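Local atomic coordinates of A rubisco-like protein (Burkholderia fungorum, PDB entry 3NWR), a protein that adopts the fold of the rubisco large chain and, as a rubisco-like protein, probably acts as a lyase-type enzyme on a substrate other than ribulose bisphosphate. Residues A[61-67]-A[90-96]; A[385-389]-A[423-428]. All coordinates share one frame; numbering follows the deposited sequence.

Contact 1: A[61-67]-A[90-96]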
loop_
_atom_site.group_PDB
_atom_site.type_symbol
_atom_site.label_atom_id
_atom_site.label_comp_id
_atom_site.label_asym_id
_atom_site.label_seq_id
_atom_site.Cartn_x
_atom_site.Cartn_y
_atom_site.Cartn_z
ATOM N N VAL A 61 -19.781 16.317 6.222
ATOM C CA VAL A 61 -18.707 16.977 6.944
ATOM C C VAL A 61 -19.228 17.369 8.320
ATOM O O VAL A 61 -20.171 18.158 8.429
ATOM C CB VAL A 61 -18.229 18.225 6.196
ATOM C CG1 VAL A 61 -17.099 18.889 6.953
ATOM C CG2 VAL A 61 -17.795 17.861 4.777
ATOM N N LEU A 62 -18.638 16.801 9.366
ATOM C CA LEU A 62 -19.113 17.034 10.732
ATOM C C LEU A 62 -18.356 18.167 11.407
ATOM O O LEU A 62 -18.893 18.837 12.289
ATOM C CB LEU A 62 -18.975 15.772 11.591
ATOM C CG LEU A 62 -19.850 14.566 11.255
ATOM C CD1 LEU A 62 -19.658 13.475 12.303
ATOM C CD2 LEU A 62 -21.316 14.969 11.141
ATOM N N ARG A 63 -17.102 18.364 11.016
ATOM C CA ARG A 63 -16.254 19.358 11.671
ATOM C C ARG A 63 -15.277 19.962 10.690
ATOM O O ARG A 63 -14.697 19.256 9.866
ATOM C CB ARG A 63 -15.461 18.731 12.830
ATOM C CG ARG A 63 -16.315 18.278 14.002
ATOM C CD ARG A 63 -15.476 17.907 15.228
ATOM N NE ARG A 63 -15.035 16.515 15.206
ATOM C CZ ARG A 63 -15.817 15.478 15.492
ATOM N NH1 ARG A 63 -17.092 15.669 15.809
ATOM N NH2 ARG A 63 -15.331 14.245 15.453
ATOM N N ILE A 64 -15.078 21.271 10.791
ATOM C CA ILE A 64 -14.007 21.936 10.073
ATOM C C ILE A 64 -13.354 22.904 11.042
ATOM O O ILE A 64 -14.046 23.628 11.761
ATOM C CB ILE A 64 -14.522 22.730 8.863
ATOM C CG1 ILE A 64 -15.235 21.809 7.875
ATOM C CG2 ILE A 64 -13.366 23.456 8.177
ATOM C CD1 ILE A 64 -16.073 22.542 6.853
ATOM N N GLU A 65 -12.030 22.901 11.086
ATOM C CA GLU A 65 -11.304 23.884 11.885
ATOM C C GLU A 65 -10.148 24.405 11.062
ATOM O O GLU A 65 -9.235 23.651 10.737
ATOM C CB GLU A 65 -10.775 23.282 13.189
ATOM C CG GLU A 65 -10.012 24.298 14.040
ATOM C CD GLU A 65 -9.356 23.688 15.271
ATOM O OE1 GLU A 65 -9.354 22.446 15.408
ATOM O OE2 GLU A 65 -8.833 24.457 16.105
ATOM N N GLU A 66 -10.180 25.686 10.708
ATOM C CA GLU A 66 -9.086 26.244 9.926
ATOM C C GLU A 66 -7.855 26.488 10.796
ATOM O O GLU A 66 -7.960 26.972 11.919
ATOM C CB GLU A 66 -9.499 27.529 9.207
ATOM C CG GLU A 66 -8.371 28.110 8.361
ATOM C CD GLU A 66 -8.854 28.733 7.071
ATOM O OE1 GLU A 66 -10.084 28.799 6.850
ATOM O OE2 GLU A 66 -8.003 29.165 6.271
ATOM N N LEU A 67 -6.691 26.131 10.256
ATOM C CA LEU A 67 -5.421 26.261 10.944
ATOM C C LEU A 67 -4.625 27.371 10.276
ATOM O O LEU A 67 -5.121 28.040 9.370
ATOM C CB LEU A 67 -4.653 24.940 10.852
ATOM C CG LEU A 67 -5.443 23.707 11.286
ATOM C CD1 LEU A 67 -4.678 22.406 11.008
ATOM C CD2 LEU A 67 -5.820 23.813 12.756
ATOM N N ARG A 90 -4.364 27.336 2.376
ATOM C CA ARG A 90 -5.071 27.206 3.626
ATOM C C ARG A 90 -5.028 25.775 4.148
ATOM O O ARG A 90 -4.979 24.821 3.371
ATOM C CB ARG A 90 -6.508 27.701 3.462
ATOM C CG ARG A 90 -6.568 29.137 2.926
ATOM C CD ARG A 90 -7.965 29.522 2.453
ATOM N NE ARG A 90 -8.905 29.583 3.564
ATOM C CZ ARG A 90 -10.170 29.973 3.449
ATOM N NH1 ARG A 90 -10.654 30.327 2.265
ATOM N NH2 ARG A 90 -10.954 29.995 4.516
ATOM N N ARG A 91 -5.043 25.637 5.464
ATOM C CA ARG A 91 -5.012 24.327 6.092
ATOM C C ARG A 91 -6.188 24.171 7.034
ATOM O O ARG A 91 -6.609 25.128 7.682
ATOM C CB ARG A 91 -3.693 24.126 6.835
ATOM C CG ARG A 91 -2.503 23.974 5.892
ATOM C CD ARG A 91 -1.176 24.090 6.618
ATOM N NE ARG A 91 -0.971 23.018 7.583
ATOM C CZ ARG A 91 -1.018 23.177 8.903
ATOM N NH1 ARG A 91 -1.271 24.369 9.427
ATOM N NH2 ARG A 91 -0.818 22.141 9.703
ATOM N N ALA A 92 -6.731 22.963 7.103
ATOM C CA ALA A 92 -7.825 22.698 8.020
ATOM C C ALA A 92 -7.846 21.251 8.477
ATOM O O ALA A 92 -7.468 20.350 7.722
ATOM C CB ALA A 92 -9.157 23.058 7.381
ATOM N N ARG A 93 -8.280 21.041 9.715
ATOM C CA ARG A 93 -8.601 19.705 10.201
ATOM C C ARG A 93 -10.084 19.498 9.972
ATOM O O ARG A 93 -10.892 20.363 10.313
ATOM C CB ARG A 93 -8.286 19.550 11.694
ATOM C CG ARG A 93 -8.441 18.103 12.180
ATOM C CD ARG A 93 -8.163 17.919 13.667
ATOM N NE ARG A 93 -8.417 16.536 14.075
ATOM C CZ ARG A 93 -7.473 15.670 14.431
ATOM N NH1 ARG A 93 -6.200 16.043 14.456
ATOM N NH2 ARG A 93 -7.803 14.430 14.779
ATOM N N ILE A 94 -10.450 18.368 9.379
ATOM C CA ILE A 94 -11.856 18.108 9.104
ATOM C C ILE A 94 -12.245 16.722 9.591
ATOM O O ILE A 94 -11.395 15.848 9.750
ATOM C CB ILE A 94 -12.180 18.239 7.609
ATOM C CG1 ILE A 94 -11.519 17.109 6.814
ATOM C CG2 ILE A 94 -11.754 19.619 7.087
ATOM C CD1 ILE A 94 -11.944 17.065 5.369
ATOM N N THR A 95 -13.533 16.535 9.854
ATOM C CA THR A 95 -14.050 15.217 10.178
ATOM C C THR A 95 -15.154 14.885 9.198
ATOM O O THR A 95 -16.075 15.686 9.005
ATOM C CB THR A 95 -14.631 15.158 11.607
ATOM O OG1 THR A 95 -13.591 15.386 12.563
ATOM C CG2 THR A 95 -15.260 13.796 11.867
ATOM N N LEU A 96 -15.054 13.714 8.566
ATOM C CA LEU A 96 -16.119 13.204 7.713
ATOM C C LEU A 96 -16.867 12.072 8.405
ATOM O O LEU A 96 -16.279 11.288 9.149
ATOM C CB LEU A 96 -15.573 12.702 6.372
ATOM C CG LEU A 96 -14.814 13.716 5.524
ATOM C CD1 LEU A 96 -14.470 13.101 4.168
ATOM C CD2 LEU A 96 -15.625 14.979 5.353
HETATM O O HOH W 1 -5.455 28.317 6.616
#
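V61 and L96 meet through methyl groups, V61 CG2 standing 3.7 Å from L96 CD2, on the face of an antiparallel strand pair that also carries I64, E66, A92 and I94. The tight part of this face belongs to the inner strand, where A92, I94 and L96 are buried; I94 packs against Y19 of strand 14-23 and against A31 and M34 of helix 27-37. I64 lies alongside I94, both pointing the same way, CG1 to CG2 at 4.2 Å, and also touches A28 of that helix. At the far end the same face turns polar. R90 grips E66 side-on in a salt bridge of two hydrogen bonds, NH2 to OE1 at 2.8 Å and NE to OE2 at 2.9 Å. The carboxylate and guanidinium planes are only 24° apart, and both oxygens are met on their syn sides. With CG of E66 anti to the backbone N (chi1 -179°) and a bend at chi2, the acid reaches across to R90. One water ties E66 OE2 to L67 O and R91 N, giving that oxygen a second partner.

The loose side is the edge strand, exposed from L62 to E66. There R63 lays its guanidinium over the methyl of T95, buried on the inner strand, NH2 to CG2 at 3.6 Å; T95 OG1 hydrogen-bonds to D18, which also takes a salt bridge from R93. E65 and R93 exchange a pair of backbone bonds, E65 N to R93 O at 2.9 Å. Further along, L62 N reaches T95 O at 2.8 Å while T95 N binds R63 O, so two residues face one. This is a classic beta bulge, in an outermost strand of the four-stranded antiparallel sheet of the rubisco-type N-terminal domain.

Contact 2: A[385-389]-A[423-428]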
loop_
_atom_site.group_PDB
_atom_site.type_symbol
_atom_site.label_atom_id
_atom_site.label_comp_id
_atom_site.label_asym_id
_atom_site.label_seq_id
_atom_site.Cartn_x
_atom_site.Cartn_y
_atom_site.Cartn_z
ATOM N N LEU A 385 23.742 -7.802 20.711
ATOM C CA LEU A 385 24.749 -8.610 20.029
ATOM C C LEU A 385 26.154 -8.017 20.043
ATOM O O LEU A 385 27.135 -8.742 19.869
ATOM C CB LEU A 385 24.309 -8.898 18.592
ATOM C CG LEU A 385 22.965 -9.621 18.472
ATOM C CD1 LEU A 385 22.699 -10.004 17.030
ATOM C CD2 LEU A 385 22.926 -10.850 19.377
ATOM N N ALA A 386 26.251 -6.708 20.253
ATOM C CA ALA A 386 27.546 -6.032 20.260
ATOM C C ALA A 386 28.028 -5.680 21.670
ATOM O O ALA A 386 29.014 -4.957 21.837
ATOM C CB ALA A 386 27.503 -4.789 19.375
ATOM N N HIS A 387 27.341 -6.188 22.690
ATOM C CA HIS A 387 27.808 -5.988 24.060
ATOM C C HIS A 387 29.242 -6.510 24.161
ATOM O O HIS A 387 29.544 -7.590 23.661
ATOM C CB HIS A 387 26.907 -6.723 25.053
ATOM C CG HIS A 387 27.160 -6.359 26.484
ATOM N ND1 HIS A 387 28.288 -6.760 27.164
ATOM C CD2 HIS A 387 26.426 -5.639 27.368
ATOM C CE1 HIS A 387 28.242 -6.304 28.403
ATOM N NE2 HIS A 387 27.125 -5.613 28.551
ATOM N N PRO A 388 30.131 -5.741 24.810
ATOM C CA PRO A 388 31.565 -6.068 24.893
ATOM C C PRO A 388 31.843 -7.450 25.477
ATOM O O PRO A 388 32.896 -8.028 25.205
ATOM C CB PRO A 388 32.115 -5.005 25.849
ATOM C CG PRO A 388 31.146 -3.898 25.806
ATOM C CD PRO A 388 29.801 -4.495 25.522
ATOM N N ASP A 389 30.921 -7.967 26.279
ATOM C CA ASP A 389 31.142 -9.227 26.978
ATOM C C ASP A 389 30.332 -10.360 26.365
ATOM O O ASP A 389 30.227 -11.438 26.947
ATOM C CB ASP A 389 30.805 -9.082 28.463
ATOM C CG ASP A 389 31.633 -8.004 29.143
ATOM O OD1 ASP A 389 32.852 -7.932 28.873
ATOM O OD2 ASP A 389 31.066 -7.228 29.942
ATOM N N ARG A 423 28.484 -2.171 32.182
ATOM C CA ARG A 423 29.330 -2.285 30.997
ATOM C C ARG A 423 28.623 -1.792 29.732
ATOM O O ARG A 423 29.226 -1.163 28.874
ATOM C CB ARG A 423 29.787 -3.735 30.817
ATOM C CG ARG A 423 30.771 -4.208 31.867
ATOM C CD ARG A 423 32.133 -3.590 31.629
ATOM N NE ARG A 423 32.701 -4.010 30.349
ATOM C CZ ARG A 423 33.544 -5.026 30.204
ATOM N NH1 ARG A 423 33.921 -5.731 31.263
ATOM N NH2 ARG A 423 34.014 -5.339 29.002
ATOM N N ALA A 424 27.331 -2.083 29.620
ATOM C CA ALA A 424 26.558 -1.620 28.477
ATOM C C ALA A 424 26.488 -0.096 28.447
ATOM O O ALA A 424 26.693 0.528 27.405
ATOM C CB ALA A 424 25.158 -2.210 28.525
ATOM N N LEU A 425 26.202 0.508 29.595
ATOM C CA LEU A 425 26.046 1.961 29.640
ATOM C C LEU A 425 27.347 2.659 29.268
ATOM O O LEU A 425 27.342 3.691 28.597
ATOM C CB LEU A 425 25.566 2.401 31.022
ATOM C CG LEU A 425 24.151 1.929 31.383
ATOM C CD1 LEU A 425 23.817 2.245 32.838
ATOM C CD2 LEU A 425 23.113 2.545 30.438
ATOM N N ALA A 426 28.463 2.086 29.701
ATOM C CA ALA A 426 29.774 2.644 29.389
ATOM C C ALA A 426 30.130 2.481 27.909
ATOM O O ALA A 426 30.693 3.383 27.289
ATOM C CB ALA A 426 30.840 1.997 30.266
ATOM N N PHE A 427 29.790 1.324 27.349
ATOM C CA PHE A 427 30.177 0.993 25.980
ATOM C C PHE A 427 29.342 1.705 24.919
ATOM O O PHE A 427 29.881 2.289 23.976
ATOM C CB PHE A 427 30.114 -0.520 25.765
ATOM C CG PHE A 427 30.497 -0.948 24.376
ATOM C CD1 PHE A 427 31.829 -1.119 24.033
ATOM C CD2 PHE A 427 29.529 -1.189 23.417
ATOM C CE1 PHE A 427 32.186 -1.516 22.758
ATOM C CE2 PHE A 427 29.879 -1.582 22.140
ATOM C CZ PHE A 427 31.208 -1.749 21.812
ATOM N N PHE A 428 28.024 1.643 25.064
ATOM C CA PHE A 428 27.127 2.255 24.091
ATOM C C PHE A 428 26.945 3.743 24.374
ATOM O O PHE A 428 26.439 4.479 23.528
ATOM C CB PHE A 428 25.765 1.547 24.080
ATOM C CG PHE A 428 25.830 0.103 23.657
ATOM C CD1 PHE A 428 26.026 -0.236 22.329
ATOM C CD2 PHE A 428 25.678 -0.912 24.587
ATOM C CE1 PHE A 428 26.081 -1.560 21.939
ATOM C CE2 PHE A 428 25.723 -2.240 24.200
ATOM C CZ PHE A 428 25.930 -2.560 22.870
#
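P388 lies over the F427 ring, its CG 3.3 Å from F427 CG. Its CD sits over the ring face, 4.1 Å from the F427 centroid, which makes a CH-pi contact. F427 has its ring anti to the backbone N (chi1 180°), which carries it off the helix toward the proline; the two side chains slide past each other in opposite directions. The far part of the same ring comes near the backbone, F427 CE2 lying 3.5 Å from A386 O. Next to the proline in the loop, D389 forms a salt bridge with R423, OD1 to NH2 at 2.8 Å. Its geometry is not the coplanar fork: the carboxylate stands 83° to the guanidinium plane and sits over its face, with OD2 above the centre. Bends at chi2 and chi3 fold the arginine back over the acid.

H387 fills the buried side, CD2 3.8 Å from A424 CB and CE1 the same distance from R423 CB. Both ring nitrogens are engaged: ND1 accepts D389 N at 3.0 Å, nearly in the ring plane, and NE2 bonds to E420 O, one turn back in the helix. The imidazole thereby links the D389 backbone to helix 419-427 and probably helps hold D389 where its carboxylate faces R423. F428 brings the edge of its ring to H387 N, with CZ 3.9 Å away. F427 CD2 lies over a face of the F428 ring, which the W360 ring also meets. S397 of helix 391-407 touches both H387 and A424. The arrangement is a loop-to-helix contact at the periphery of the rubisco-type TIM-barrel domain, where the turn between helices 382-385 and 391-407 packs on the C-terminal helix.

The contacts come in series along the chain, contact 1 closing well before contact 2 opens, and lie on opposite sides of the molecule's centre. Their own centres are about 49 Å apart and their nearest atoms about 35 Å, so neither touches the other. They share no helix, strand or sheet. Contact 1 pairs two neighbouring strands of the antiparallel N-terminal sheet; contact 2 joins a loop after the last barrel strand, 377-379, to the final helix in the catalytic TIM-barrel domain. Each thus belongs to one of the two domains of the rubisco large-chain architecture, and no second chain of the two-chain assembly touches either.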